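Local structure of protein-glutamate methylesterase/protein-glutamine glutaminase (Thermotoga maritima, 3SFT) at residues A[7-12]-A[36-41]; A[27-32]-A[188-193]; A[66-71]-A[97-102]; A[131-136]-A[159-164]; A[138-143]-A[168-173]. The protein probably removes methyl groups from methylated glutamates of chemoreceptors and deamidates specific glutamines there, its C-terminal catalytic domain being the part described here. All blocks are in the same frame, centred on the assembly; numbering follows the deposited sequence.

Interaction 1 of 5, residues A[7-12]-A[36-41]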
# COMPACT_ATOMS: atom_id res chain seq x y z
N GLY A 7 -10.31 -13.53 -2.26
CA GLY A 7 -10.35 -12.22 -1.63
C GLY A 7 -9.60 -11.11 -2.34
O GLY A 7 -8.98 -11.31 -3.40
N LYS A 8 -9.63 -9.94 -1.73
CA LYS A 8 -8.97 -8.76 -2.26
C LYS A 8 -7.69 -8.45 -1.50
O LYS A 8 -7.32 -9.16 -0.56
CB LYS A 8 -9.93 -7.57 -2.19
CG LYS A 8 -11.26 -7.84 -2.85
CD LYS A 8 -12.11 -6.59 -2.97
CE LYS A 8 -13.41 -6.90 -3.69
NZ LYS A 8 -14.20 -5.67 -3.99
N ILE A 9 -7.00 -7.40 -1.93
CA ILE A 9 -5.78 -6.94 -1.29
C ILE A 9 -5.70 -5.42 -1.40
O ILE A 9 -6.18 -4.83 -2.37
CB ILE A 9 -4.51 -7.58 -1.92
CG1 ILE A 9 -3.30 -7.33 -1.01
CG2 ILE A 9 -4.27 -7.02 -3.33
CD1 ILE A 9 -2.02 -7.93 -1.53
N VAL A 10 -5.15 -4.80 -0.37
CA VAL A 10 -4.98 -3.36 -0.36
C VAL A 10 -3.49 -3.06 -0.30
O VAL A 10 -2.78 -3.54 0.58
CB VAL A 10 -5.70 -2.72 0.85
CG1 VAL A 10 -5.52 -1.20 0.82
CG2 VAL A 10 -7.17 -3.09 0.85
N VAL A 11 -3.01 -2.32 -1.29
CA VAL A 11 -1.61 -1.94 -1.34
C VAL A 11 -1.57 -0.42 -1.24
O VAL A 11 -2.18 0.28 -2.05
CB VAL A 11 -0.94 -2.41 -2.65
CG1 VAL A 11 0.51 -1.97 -2.70
CG2 VAL A 11 -1.04 -3.93 -2.78
N ILE A 12 -0.90 0.06 -0.20
CA ILE A 12 -0.79 1.49 0.07
C ILE A 12 0.62 1.99 -0.16
O ILE A 12 1.59 1.36 0.29
CB ILE A 12 -1.15 1.81 1.54
CG1 ILE A 12 -2.52 1.21 1.90
CG2 ILE A 12 -1.13 3.32 1.77
CD1 ILE A 12 -3.02 1.59 3.29
N PRO A 36 -5.84 -8.57 3.30
CA PRO A 36 -4.53 -8.22 3.86
C PRO A 36 -4.15 -6.83 3.35
O PRO A 36 -4.56 -6.43 2.26
CB PRO A 36 -3.62 -9.31 3.29
CG PRO A 36 -4.30 -9.71 2.02
CD PRO A 36 -5.75 -9.73 2.41
N ILE A 37 -3.42 -6.08 4.16
CA ILE A 37 -2.99 -4.74 3.75
C ILE A 37 -1.47 -4.67 3.69
O ILE A 37 -0.78 -5.16 4.59
CB ILE A 37 -3.51 -3.66 4.73
CG1 ILE A 37 -5.04 -3.69 4.78
CG2 ILE A 37 -3.03 -2.27 4.30
CD1 ILE A 37 -5.64 -2.73 5.77
N VAL A 38 -0.95 -4.11 2.61
CA VAL A 38 0.49 -3.96 2.41
C VAL A 38 0.81 -2.48 2.31
O VAL A 38 0.19 -1.74 1.53
CB VAL A 38 0.96 -4.68 1.13
CG1 VAL A 38 2.46 -4.52 0.96
CG2 VAL A 38 0.58 -6.16 1.18
N VAL A 39 1.77 -2.02 3.11
CA VAL A 39 2.15 -0.62 3.09
C VAL A 39 3.61 -0.44 2.68
O VAL A 39 4.50 -1.02 3.29
CB VAL A 39 1.95 0.04 4.48
CG1 VAL A 39 2.43 1.49 4.46
CG2 VAL A 39 0.48 -0.02 4.89
N VAL A 40 3.83 0.36 1.64
CA VAL A 40 5.17 0.67 1.16
C VAL A 40 5.38 2.16 1.44
O VAL A 40 4.88 3.02 0.72
CB VAL A 40 5.34 0.40 -0.35
CG1 VAL A 40 6.75 0.75 -0.78
CG2 VAL A 40 5.05 -1.07 -0.67
N GLN A 41 6.10 2.44 2.52
CA GLN A 41 6.40 3.80 2.94
C GLN A 41 7.87 4.10 2.67
O GLN A 41 8.74 3.36 3.13
CB GLN A 41 6.10 3.94 4.44
CG GLN A 41 6.69 5.17 5.15
CD GLN A 41 6.05 6.48 4.75
OE1 GLN A 41 4.83 6.58 4.68
NE2 GLN A 41 6.87 7.49 4.52

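Interaction 2 of 5, residues A[27-32]-A[188-193]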
# COMPACT_ATOMS: atom_id res chain seq x y z
N PRO A 27 -5.59 2.70 12.07
CA PRO A 27 -6.24 2.55 13.38
C PRO A 27 -7.76 2.49 13.31
O PRO A 27 -8.40 2.03 14.26
CB PRO A 27 -5.78 3.81 14.13
CG PRO A 27 -4.44 4.11 13.51
CD PRO A 27 -4.75 3.91 12.04
N ASN A 28 -8.34 2.93 12.20
CA ASN A 28 -9.79 2.94 12.03
C ASN A 28 -10.36 1.77 11.22
O ASN A 28 -11.44 1.88 10.63
CB ASN A 28 -10.24 4.28 11.44
CG ASN A 28 -9.78 5.47 12.29
OD1 ASN A 28 -9.31 6.47 11.76
ND2 ASN A 28 -9.92 5.34 13.61
N LEU A 29 -9.63 0.67 11.17
CA LEU A 29 -10.08 -0.53 10.46
C LEU A 29 -10.31 -1.63 11.49
O LEU A 29 -9.55 -1.76 12.45
CB LEU A 29 -9.05 -0.96 9.41
CG LEU A 29 -8.91 -0.03 8.21
CD1 LEU A 29 -7.79 -0.51 7.30
CD2 LEU A 29 -10.22 0.04 7.44
N PRO A 30 -11.37 -2.43 11.31
CA PRO A 30 -11.70 -3.51 12.24
C PRO A 30 -10.69 -4.65 12.24
O PRO A 30 -10.02 -4.90 11.23
CB PRO A 30 -13.07 -3.98 11.73
CG PRO A 30 -12.95 -3.77 10.24
CD PRO A 30 -12.30 -2.41 10.16
N LYS A 31 -10.59 -5.33 13.37
CA LYS A 31 -9.68 -6.46 13.54
C LYS A 31 -9.97 -7.56 12.51
O LYS A 31 -9.05 -8.23 12.03
CB LYS A 31 -9.80 -7.02 14.95
CG LYS A 31 -8.88 -8.19 15.26
CD LYS A 31 -9.08 -8.70 16.67
CE LYS A 31 -8.15 -9.87 16.97
NZ LYS A 31 -8.37 -10.43 18.33
N ASN A 32 -11.24 -7.70 12.14
CA ASN A 32 -11.65 -8.72 11.17
C ASN A 32 -11.67 -8.26 9.70
O ASN A 32 -12.38 -8.86 8.88
CB ASN A 32 -13.02 -9.30 11.56
CG ASN A 32 -14.15 -8.29 11.42
OD1 ASN A 32 -13.93 -7.12 11.10
ND2 ASN A 32 -15.38 -8.75 11.67
N LYS A 188 -14.18 4.01 3.04
CA LYS A 188 -14.31 3.57 1.66
C LYS A 188 -13.79 2.14 1.52
O LYS A 188 -14.41 1.32 0.84
CB LYS A 188 -13.56 4.52 0.72
CG LYS A 188 -13.62 4.14 -0.75
CD LYS A 188 -15.05 3.97 -1.26
CE LYS A 188 -15.83 5.27 -1.22
NZ LYS A 188 -17.19 5.10 -1.81
N LEU A 189 -12.68 1.84 2.19
CA LEU A 189 -12.09 0.50 2.14
C LEU A 189 -13.06 -0.53 2.70
O LEU A 189 -13.25 -1.60 2.11
CB LEU A 189 -10.76 0.44 2.90
CG LEU A 189 -9.57 1.19 2.27
CD1 LEU A 189 -8.32 1.04 3.14
CD2 LEU A 189 -9.32 0.66 0.86
N ILE A 190 -13.69 -0.20 3.82
CA ILE A 190 -14.65 -1.08 4.47
C ILE A 190 -15.83 -1.42 3.55
O ILE A 190 -16.32 -2.55 3.57
CB ILE A 190 -15.15 -0.48 5.81
CG1 ILE A 190 -14.02 -0.52 6.84
CG2 ILE A 190 -16.37 -1.26 6.35
CD1 ILE A 190 -14.32 0.24 8.10
N GLU A 191 -16.26 -0.47 2.73
CA GLU A 191 -17.37 -0.75 1.82
C GLU A 191 -16.96 -1.38 0.49
O GLU A 191 -17.80 -1.96 -0.20
CB GLU A 191 -18.28 0.47 1.63
CG GLU A 191 -17.61 1.75 1.20
CD GLU A 191 -18.58 2.92 1.11
OE1 GLU A 191 -19.25 3.24 2.12
OE2 GLU A 191 -18.68 3.53 0.02
N LEU A 192 -15.68 -1.31 0.14
CA LEU A 192 -15.21 -1.91 -1.11
C LEU A 192 -14.90 -3.39 -0.96
O LEU A 192 -15.05 -4.16 -1.91
CB LEU A 192 -13.98 -1.18 -1.65
CG LEU A 192 -14.13 0.26 -2.17
CD1 LEU A 192 -12.79 0.72 -2.70
CD2 LEU A 192 -15.18 0.35 -3.26
N VAL A 193 -14.44 -3.80 0.22
CA VAL A 193 -14.11 -5.21 0.46
C VAL A 193 -15.34 -6.05 0.87
O VAL A 193 -15.35 -6.64 1.97
CB VAL A 193 -12.95 -5.36 1.49
CG1 VAL A 193 -11.67 -4.79 0.92
CG2 VAL A 193 -13.28 -4.67 2.80
OXT VAL A 193 -16.29 -6.11 0.06

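Interaction 3 of 5, residues A[66-71]-A[97-102]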
# COMPACT_ATOMS: atom_id res chain seq x y z
N ALA A 66 6.92 -6.81 6.83
CA ALA A 66 6.78 -7.96 5.94
C ALA A 66 8.08 -8.75 5.95
O ALA A 66 9.16 -8.16 5.95
CB ALA A 66 6.45 -7.51 4.52
N GLU A 67 7.97 -10.08 5.97
CA GLU A 67 9.14 -10.95 5.97
C GLU A 67 9.21 -11.81 4.72
O GLU A 67 8.18 -12.21 4.16
CB GLU A 67 9.15 -11.85 7.21
CG GLU A 67 9.23 -11.09 8.52
CD GLU A 67 9.26 -12.01 9.72
OE1 GLU A 67 10.30 -12.68 9.93
OE2 GLU A 67 8.25 -12.07 10.46
N ASP A 68 10.44 -12.11 4.30
CA ASP A 68 10.68 -12.92 3.12
C ASP A 68 10.08 -14.33 3.28
O ASP A 68 10.29 -14.99 4.30
CB ASP A 68 12.19 -13.00 2.86
CG ASP A 68 12.52 -13.74 1.59
OD1 ASP A 68 12.06 -13.33 0.51
OD2 ASP A 68 13.27 -14.73 1.67
N GLY A 69 9.28 -14.74 2.30
CA GLY A 69 8.64 -16.04 2.34
C GLY A 69 7.40 -16.12 3.21
O GLY A 69 6.76 -17.17 3.28
N GLU A 70 7.06 -15.02 3.88
CA GLU A 70 5.88 -14.99 4.74
C GLU A 70 4.58 -15.00 3.94
O GLU A 70 4.49 -14.40 2.87
CB GLU A 70 5.93 -13.74 5.64
CG GLU A 70 4.72 -13.57 6.58
CD GLU A 70 4.81 -12.32 7.46
OE1 GLU A 70 5.60 -11.41 7.15
OE2 GLU A 70 4.07 -12.25 8.46
N GLU A 71 3.58 -15.70 4.46
CA GLU A 71 2.27 -15.79 3.81
C GLU A 71 1.46 -14.52 4.08
O GLU A 71 1.35 -14.09 5.23
CB GLU A 71 1.49 -17.01 4.31
CG GLU A 71 0.23 -17.30 3.50
CD GLU A 71 -0.62 -18.42 4.06
OE1 GLU A 71 -0.09 -19.31 4.76
OE2 GLU A 71 -1.84 -18.40 3.79
N PHE A 97 5.27 -13.25 0.34
CA PHE A 97 6.14 -12.10 0.07
C PHE A 97 7.52 -12.60 -0.34
O PHE A 97 7.92 -13.72 -0.02
CB PHE A 97 6.37 -11.28 1.35
CG PHE A 97 5.17 -10.50 1.80
CD1 PHE A 97 4.62 -9.50 1.00
CD2 PHE A 97 4.62 -10.73 3.05
CE1 PHE A 97 3.54 -8.75 1.44
CE2 PHE A 97 3.54 -9.98 3.51
CZ PHE A 97 3.00 -8.98 2.69
N PHE A 98 8.26 -11.75 -1.04
CA PHE A 98 9.63 -12.06 -1.41
C PHE A 98 10.38 -10.75 -1.50
O PHE A 98 9.82 -9.73 -1.91
CB PHE A 98 9.76 -12.93 -2.67
CG PHE A 98 9.43 -12.23 -3.96
CD1 PHE A 98 10.37 -11.43 -4.60
CD2 PHE A 98 8.20 -12.44 -4.58
CE1 PHE A 98 10.09 -10.86 -5.85
CE2 PHE A 98 7.91 -11.87 -5.83
CZ PHE A 98 8.87 -11.08 -6.46
N LEU A 99 11.60 -10.75 -0.97
CA LEU A 99 12.44 -9.56 -0.98
C LEU A 99 13.32 -9.55 -2.21
O LEU A 99 14.20 -10.40 -2.38
CB LEU A 99 13.25 -9.48 0.31
CG LEU A 99 12.40 -9.36 1.58
CD1 LEU A 99 13.29 -9.28 2.81
CD2 LEU A 99 11.51 -8.13 1.50
N ASP A 100 13.04 -8.60 -3.09
CA ASP A 100 13.76 -8.46 -4.35
C ASP A 100 14.79 -7.33 -4.24
O ASP A 100 14.50 -6.28 -3.67
CB ASP A 100 12.74 -8.17 -5.45
CG ASP A 100 13.37 -8.04 -6.82
OD1 ASP A 100 13.51 -9.07 -7.51
OD2 ASP A 100 13.69 -6.91 -7.20
N LYS A 101 15.98 -7.56 -4.78
CA LYS A 101 17.02 -6.53 -4.71
C LYS A 101 17.42 -5.95 -6.06
O LYS A 101 18.59 -5.64 -6.28
CB LYS A 101 18.25 -7.05 -3.96
CG LYS A 101 18.61 -6.16 -2.77
CD LYS A 101 19.93 -6.57 -2.12
CE LYS A 101 20.02 -6.07 -0.68
NZ LYS A 101 19.61 -4.65 -0.56
N SER A 102 16.44 -5.79 -6.94
CA SER A 102 16.71 -5.20 -8.25
C SER A 102 16.92 -3.69 -8.08
O SER A 102 16.74 -3.16 -6.99
CB SER A 102 15.58 -5.49 -9.24
OG SER A 102 14.35 -4.92 -8.83

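Interaction 4 of 5, residues A[131-136]-A[159-164]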
# COMPACT_ATOMS: atom_id res chain seq x y z
N ILE A 131 -2.89 5.51 -2.93
CA ILE A 131 -1.71 6.34 -3.04
C ILE A 131 -1.87 7.57 -2.17
O ILE A 131 -2.69 8.45 -2.44
CB ILE A 131 -1.44 6.73 -4.51
CG1 ILE A 131 -1.38 5.47 -5.37
CG2 ILE A 131 -0.15 7.53 -4.63
CD1 ILE A 131 -0.35 4.45 -4.91
N LEU A 132 -1.06 7.62 -1.12
CA LEU A 132 -1.10 8.71 -0.15
C LEU A 132 -0.07 9.80 -0.41
O LEU A 132 0.73 9.73 -1.34
CB LEU A 132 -0.88 8.14 1.26
CG LEU A 132 -1.80 6.99 1.67
CD1 LEU A 132 -1.48 6.57 3.11
CD2 LEU A 132 -3.25 7.42 1.54
N THR A 133 -0.12 10.80 0.47
CA THR A 133 0.75 11.96 0.51
C THR A 133 2.20 11.58 0.25
O THR A 133 2.65 10.51 0.67
CB THR A 133 0.66 12.63 1.92
OG1 THR A 133 1.62 13.68 2.03
CG2 THR A 133 0.91 11.59 3.01
N GLY A 134 2.93 12.47 -0.42
CA GLY A 134 4.33 12.22 -0.72
C GLY A 134 4.85 12.91 -1.96
O GLY A 134 4.08 13.34 -2.82
N MET A 135 6.17 13.04 -2.04
CA MET A 135 6.81 13.67 -3.19
C MET A 135 7.05 12.64 -4.28
O MET A 135 7.15 11.44 -4.00
CB MET A 135 8.18 14.25 -2.82
CG MET A 135 8.16 15.59 -2.14
SD MET A 135 9.82 16.28 -1.88
CE MET A 135 9.30 17.84 -1.38
N GLY A 136 7.14 13.10 -5.52
CA GLY A 136 7.41 12.21 -6.63
C GLY A 136 6.21 11.57 -7.29
O GLY A 136 5.06 11.95 -7.05
N GLU A 159 -6.35 17.86 0.91
CA GLU A 159 -6.70 18.30 2.25
C GLU A 159 -5.82 17.72 3.36
O GLU A 159 -5.27 18.46 4.19
CB GLU A 159 -8.16 17.96 2.55
CG GLU A 159 -8.63 18.36 3.95
CD GLU A 159 -10.02 17.85 4.28
OE1 GLU A 159 -10.85 17.69 3.36
OE2 GLU A 159 -10.29 17.61 5.48
N THR A 160 -5.67 16.40 3.36
CA THR A 160 -4.89 15.73 4.39
C THR A 160 -3.42 15.42 4.06
O THR A 160 -2.70 14.87 4.89
CB THR A 160 -5.60 14.44 4.85
OG1 THR A 160 -5.88 13.61 3.72
CG2 THR A 160 -6.91 14.78 5.55
N CYS A 161 -2.98 15.81 2.87
CA CYS A 161 -1.60 15.57 2.45
C CYS A 161 -0.62 16.61 2.96
O CYS A 161 -0.95 17.80 3.06
CB CYS A 161 -1.47 15.56 0.92
SG CYS A 161 -2.23 14.18 0.05
N VAL A 162 0.60 16.17 3.26
CA VAL A 162 1.65 17.09 3.65
C VAL A 162 2.21 17.56 2.31
O VAL A 162 2.43 18.75 2.09
CB VAL A 162 2.73 16.40 4.51
CG1 VAL A 162 3.87 17.35 4.78
CG2 VAL A 162 2.11 15.95 5.83
N VAL A 163 2.36 16.61 1.38
CA VAL A 163 2.84 16.88 0.03
C VAL A 163 1.90 16.20 -0.97
O VAL A 163 1.78 14.97 -1.01
CB VAL A 163 4.29 16.37 -0.21
CG1 VAL A 163 4.69 16.58 -1.65
CG2 VAL A 163 5.27 17.13 0.69
N PHE A 164 1.22 17.01 -1.77
CA PHE A 164 0.27 16.50 -2.76
C PHE A 164 0.99 16.23 -4.08
O PHE A 164 0.71 16.88 -5.08
CB PHE A 164 -0.84 17.55 -2.97
CG PHE A 164 -2.02 17.05 -3.76
CD1 PHE A 164 -2.67 15.87 -3.41
CD2 PHE A 164 -2.52 17.80 -4.82
CE1 PHE A 164 -3.79 15.45 -4.10
CE2 PHE A 164 -3.65 17.38 -5.52
CZ PHE A 164 -4.29 16.21 -5.16

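Interaction 5 of 5, residues A[138-143]-A[168-173]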
# COMPACT_ATOMS: atom_id res chain seq x y z
N ASP A 138 5.96 7.88 -7.51
CA ASP A 138 5.85 6.47 -7.17
C ASP A 138 4.37 6.19 -6.90
O ASP A 138 3.71 6.95 -6.20
CB ASP A 138 6.70 6.14 -5.93
CG ASP A 138 6.79 4.64 -5.64
OD1 ASP A 138 6.67 3.80 -6.57
OD2 ASP A 138 6.99 4.29 -4.47
N GLY A 139 3.85 5.14 -7.51
CA GLY A 139 2.45 4.80 -7.34
C GLY A 139 1.66 5.03 -8.62
O GLY A 139 0.59 4.44 -8.82
N THR A 140 2.18 5.88 -9.50
CA THR A 140 1.52 6.19 -10.76
C THR A 140 1.54 5.01 -11.74
O THR A 140 0.49 4.57 -12.21
CB THR A 140 2.13 7.44 -11.42
OG1 THR A 140 1.88 8.58 -10.59
CG2 THR A 140 1.53 7.68 -12.79
N LYS A 141 2.73 4.49 -12.03
CA LYS A 141 2.85 3.35 -12.92
C LYS A 141 2.15 2.15 -12.29
O LYS A 141 1.50 1.36 -12.98
CB LYS A 141 4.31 3.04 -13.25
CG LYS A 141 4.98 4.16 -14.04
CD LYS A 141 6.46 3.88 -14.32
CE LYS A 141 6.64 2.72 -15.29
NZ LYS A 141 8.08 2.50 -15.63
N GLY A 142 2.26 2.03 -10.97
CA GLY A 142 1.61 0.94 -10.27
C GLY A 142 0.09 1.07 -10.40
O GLY A 142 -0.61 0.07 -10.52
N ALA A 143 -0.41 2.31 -10.39
CA ALA A 143 -1.84 2.56 -10.51
C ALA A 143 -2.29 2.17 -11.92
O ALA A 143 -3.40 1.67 -12.12
CB ALA A 143 -2.17 4.02 -10.23
N LYS A 168 -1.47 13.43 -6.64
CA LYS A 168 -1.73 14.29 -7.79
C LYS A 168 -1.29 13.64 -9.10
O LYS A 168 -2.00 13.72 -10.10
CB LYS A 168 -1.05 15.65 -7.64
CG LYS A 168 -1.38 16.60 -8.76
CD LYS A 168 -1.04 18.05 -8.44
CE LYS A 168 0.34 18.44 -8.91
NZ LYS A 168 0.52 19.92 -8.84
N SER A 169 -0.12 13.01 -9.09
CA SER A 169 0.40 12.36 -10.28
C SER A 169 -0.54 11.23 -10.73
O SER A 169 -0.75 11.04 -11.93
CB SER A 169 1.80 11.81 -10.02
OG SER A 169 2.27 11.08 -11.14
N VAL A 170 -1.09 10.50 -9.76
CA VAL A 170 -2.03 9.42 -10.04
C VAL A 170 -3.31 10.01 -10.65
O VAL A 170 -3.81 9.51 -11.66
CB VAL A 170 -2.40 8.63 -8.75
CG1 VAL A 170 -3.62 7.75 -8.97
CG2 VAL A 170 -1.22 7.78 -8.30
N ILE A 171 -3.81 11.08 -10.05
CA ILE A 171 -5.03 11.75 -10.51
C ILE A 171 -4.89 12.34 -11.92
O ILE A 171 -5.80 12.20 -12.74
CB ILE A 171 -5.47 12.87 -9.53
CG1 ILE A 171 -5.79 12.27 -8.16
CG2 ILE A 171 -6.69 13.63 -10.08
CD1 ILE A 171 -5.84 13.30 -7.04
N GLU A 172 -3.76 12.98 -12.19
CA GLU A 172 -3.52 13.58 -13.49
C GLU A 172 -3.50 12.60 -14.67
O GLU A 172 -3.72 13.00 -15.81
CB GLU A 172 -2.25 14.44 -13.47
CG GLU A 172 -2.43 15.72 -12.67
CD GLU A 172 -1.18 16.59 -12.63
OE1 GLU A 172 -0.09 16.11 -13.02
OE2 GLU A 172 -1.30 17.77 -12.22
N GLU A 173 -3.21 11.33 -14.39
CA GLU A 173 -3.20 10.32 -15.44
C GLU A 173 -4.61 9.77 -15.64
O GLU A 173 -4.88 9.08 -16.62
CB GLU A 173 -2.26 9.17 -15.09
CG GLU A 173 -0.79 9.52 -15.09
CD GLU A 173 -0.33 10.11 -16.41
OE1 GLU A 173 -0.57 9.49 -17.47
OE2 GLU A 173 0.28 11.19 -16.38

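Interaction 1 of 5, residues A[7-12]-A[36-41]
In I12, CG1 is anti to the carbonyl carbon (chi1 -52°), and CD1, carried on an extended chi2, lies 4.0 Å from CG2 of I37; the two side chains cross obliquely. The backbones beneath them are neighbouring parallel strands, 9-12 and 37-41, the two strands of a beta-alpha-beta unit whose helix is 18-22, at the middle of the domain's doubly wound parallel sheet. Four nearly straight bonds in the usual parallel pattern join them: V10 N donates to P36 O, V38 N to V10 O, I12 N to V38 O and V40 N to I12 O, the third being the shortest at 2.7 Å. V10 and I12 share one face with I37 and V39, where I12 lies beside V39, CB to CG2 4.2 Å. V11 and V38 turn to the other face, against which helix 112-123 packs through T115 and L116 on V11. Beta-branched residues suit this place, being at ease in extended backbone and filling both faces without polar atoms. At the strand entrance P36 has no N-H to offer, yet its carbonyl takes the first bond. I9 crosses its ring at about a right angle, CG1 lying 4.0 Å from P36 CG.

Interaction 2 of 5, residues A[27-32]-A[188-193]
L29 and I190 slide past each other in opposite directions, and CD2 of L29 rests 3.9 Å from CG1 of I190. P30 approaches the same isoleucine differently. Here the two side chains reach toward each other tip to tip, with P30 CD 3.9 Å from I190 CD1. Since CD2 of L29 is also 4.2 Å from CD1 of I190, the end of I190 is touched by leucine and proline alike. In I190, CG1 stands anti to the carbonyl carbon (chi1 -70°), and the nearly extended chi2 of 170° sets CD1 against the proline ring. No hydrogen bond crosses between the segments; the contact is mainly apolar and small, burying 153 Å² in all. It joins the loop that leads from helix 18-22 to strand 37-41 with the last helix of the domain, 185-192, which packs through L189 and L192 on I128 and I154 of the central parallel sheet. L29 is buried, whereas I190 lies at the exposed margin of the helix. A branched aliphatic chain suits each place, because each meets mostly carbon. Deeper in, L29 CD1 and L189 CD1 come within 4.5 Å, a looser touch between two leucines. On the helix flank turned from the loop, K188 NZ forms a salt bridge of 2.8 Å with E191 OE2, one turn further on.

Interaction 3 of 5, residues A[66-71]-A[97-102]
Over one face of the F97 ring sits the methyl of A66, CB 4.0 Å from the ring centroid and only 12° off its normal, a CH-pi contact. F97 lies within strand 94-100 of the antiparallel hairpin 85-91/94-100, and it meets a type II beta turn, E67 to E70, in the loop between strands 62-65 and 76-79 of the main sheet. A methyl suits A66 because it is small enough to sit over the ring centre. F97 is held at both ends of its backbone: F97 N donates in the carbonyl plane to E70 O at 2.9 Å, while G69 N reaches F97 O from above the carbonyl plane. Along the strand, CG of D68 is anti to the backbone N (chi1 -175°), and from there OD1 takes the N-H of L99 at 3.0 Å, on its anti side and 26° out of the carboxylate plane. D68 CB rests 3.9 Å from L99 CD1. Glycine is apt at G69, third in the turn, where phi is positive. The turn itself is closed by E70 N on E67 O and by E70 OE1, which accepts from E67 N. Further out, Y78 meets the F97 ring edge-to-face, and K64 NZ forms salt bridges with OE2 of E67 and OE2 of E70.

Interaction 4 of 5, residues A[131-136]-A[159-164]
T133 OG1 takes two backbone N-H groups from the facing loop: V163 N at 3.1 Å along an almost straight line (177°), and V162 N at 3.0 Å on a more bent path (144°). OG1 lies anti to the backbone N of T133 (chi1 173°), which turns it to those donors. The hydroxyl also bonds to T16 O, so one oxygen links three parts of the chain. Next along, G134 N donates to V163 O, 2.8 Å away and in the carbonyl plane. These residues lie in loops that follow strands 127-131 and 152-156 at the C-terminal edge of a parallel sheet, where doubly wound folds place their active sites; S15, predicted to be catalytic, is close to G134. An alanine in place of T133 would probably leave the N-H groups of V162 and V163 and the carbonyl of T16 without this shared partner, and the loop 159-164 less firmly held. Glycine suits G134 because its backbone angles would press a CB into the carbonyl O of T133. Around these bonds, C161 SG packs 3.7 Å from T133 CA. Nearer the surface, M135 CG touches V163 CG1 at 3.6 Å.

Interaction 5 of 5, residues A[138-143]-A[168-173]
S169 OG donates to T140 OG1 at 2.6 Å, a short bond between hydroxyls that joins the start of helix 140-148 to helix 166-172. In T140, OG1 is anti to the carbonyl carbon (chi1 -65°), and in S169, OG is anti to the backbone N (chi1 175°); each oxygen is thereby turned to the other. T140 OG1 also has a weak bond to K137 O. A second branch extends the contact, for T140 CG2 lies 3.7 Å from CG of E173, the two side chains crossing at about a right angle. Threonine suits the spot by offering a hydroxyl and a methyl from one short stem. A valine in its place would probably leave S169 OG without its acceptor and K137 O without its weak partner. Beside this polar link, V170 CG1 makes an apolar contact with A143 CB at 4.2 Å, and the methyl V170 CG2 lies against a backbone carbonyl, 3.8 Å from G139 O. T140 and V170 bring their CA atoms to 4.9 Å, and the small G139 and A143 are consistent with this close approach. G139 is the N-cap of helix 140-148, with a backbone shape that favours glycine. Just before it D138, predicted to be catalytic, binds H42 NE2 through OD2, while D113 and V112 supply backbone N-H groups to its carboxylate, so the turn before this helix is consistent with the Asp-His part of a Ser-His-Asp catalytic triad, with S15 the predicted serine.

In the fold
From the N terminus, interaction 1 closes the first loop, pairing strand 9-14 with strand 37-41 across helix 18-22. Interaction 2 starts within that loop at 27-32 and closes only at the C-terminal helix, so the two cross; they touch where K8 NZ meets L192 O and I37 meets L29. Interactions 3, 4 and 5 all lie within the long span of interaction 2. Interaction 3 ties the 66-71 loop to the hairpin and touches interaction 1 through F97 and V38. Interactions 4 and 5 cross each other, binding the loops after strands 127-131 and 152-156 and the helices that follow; I131 packs on G139 and V170 between them.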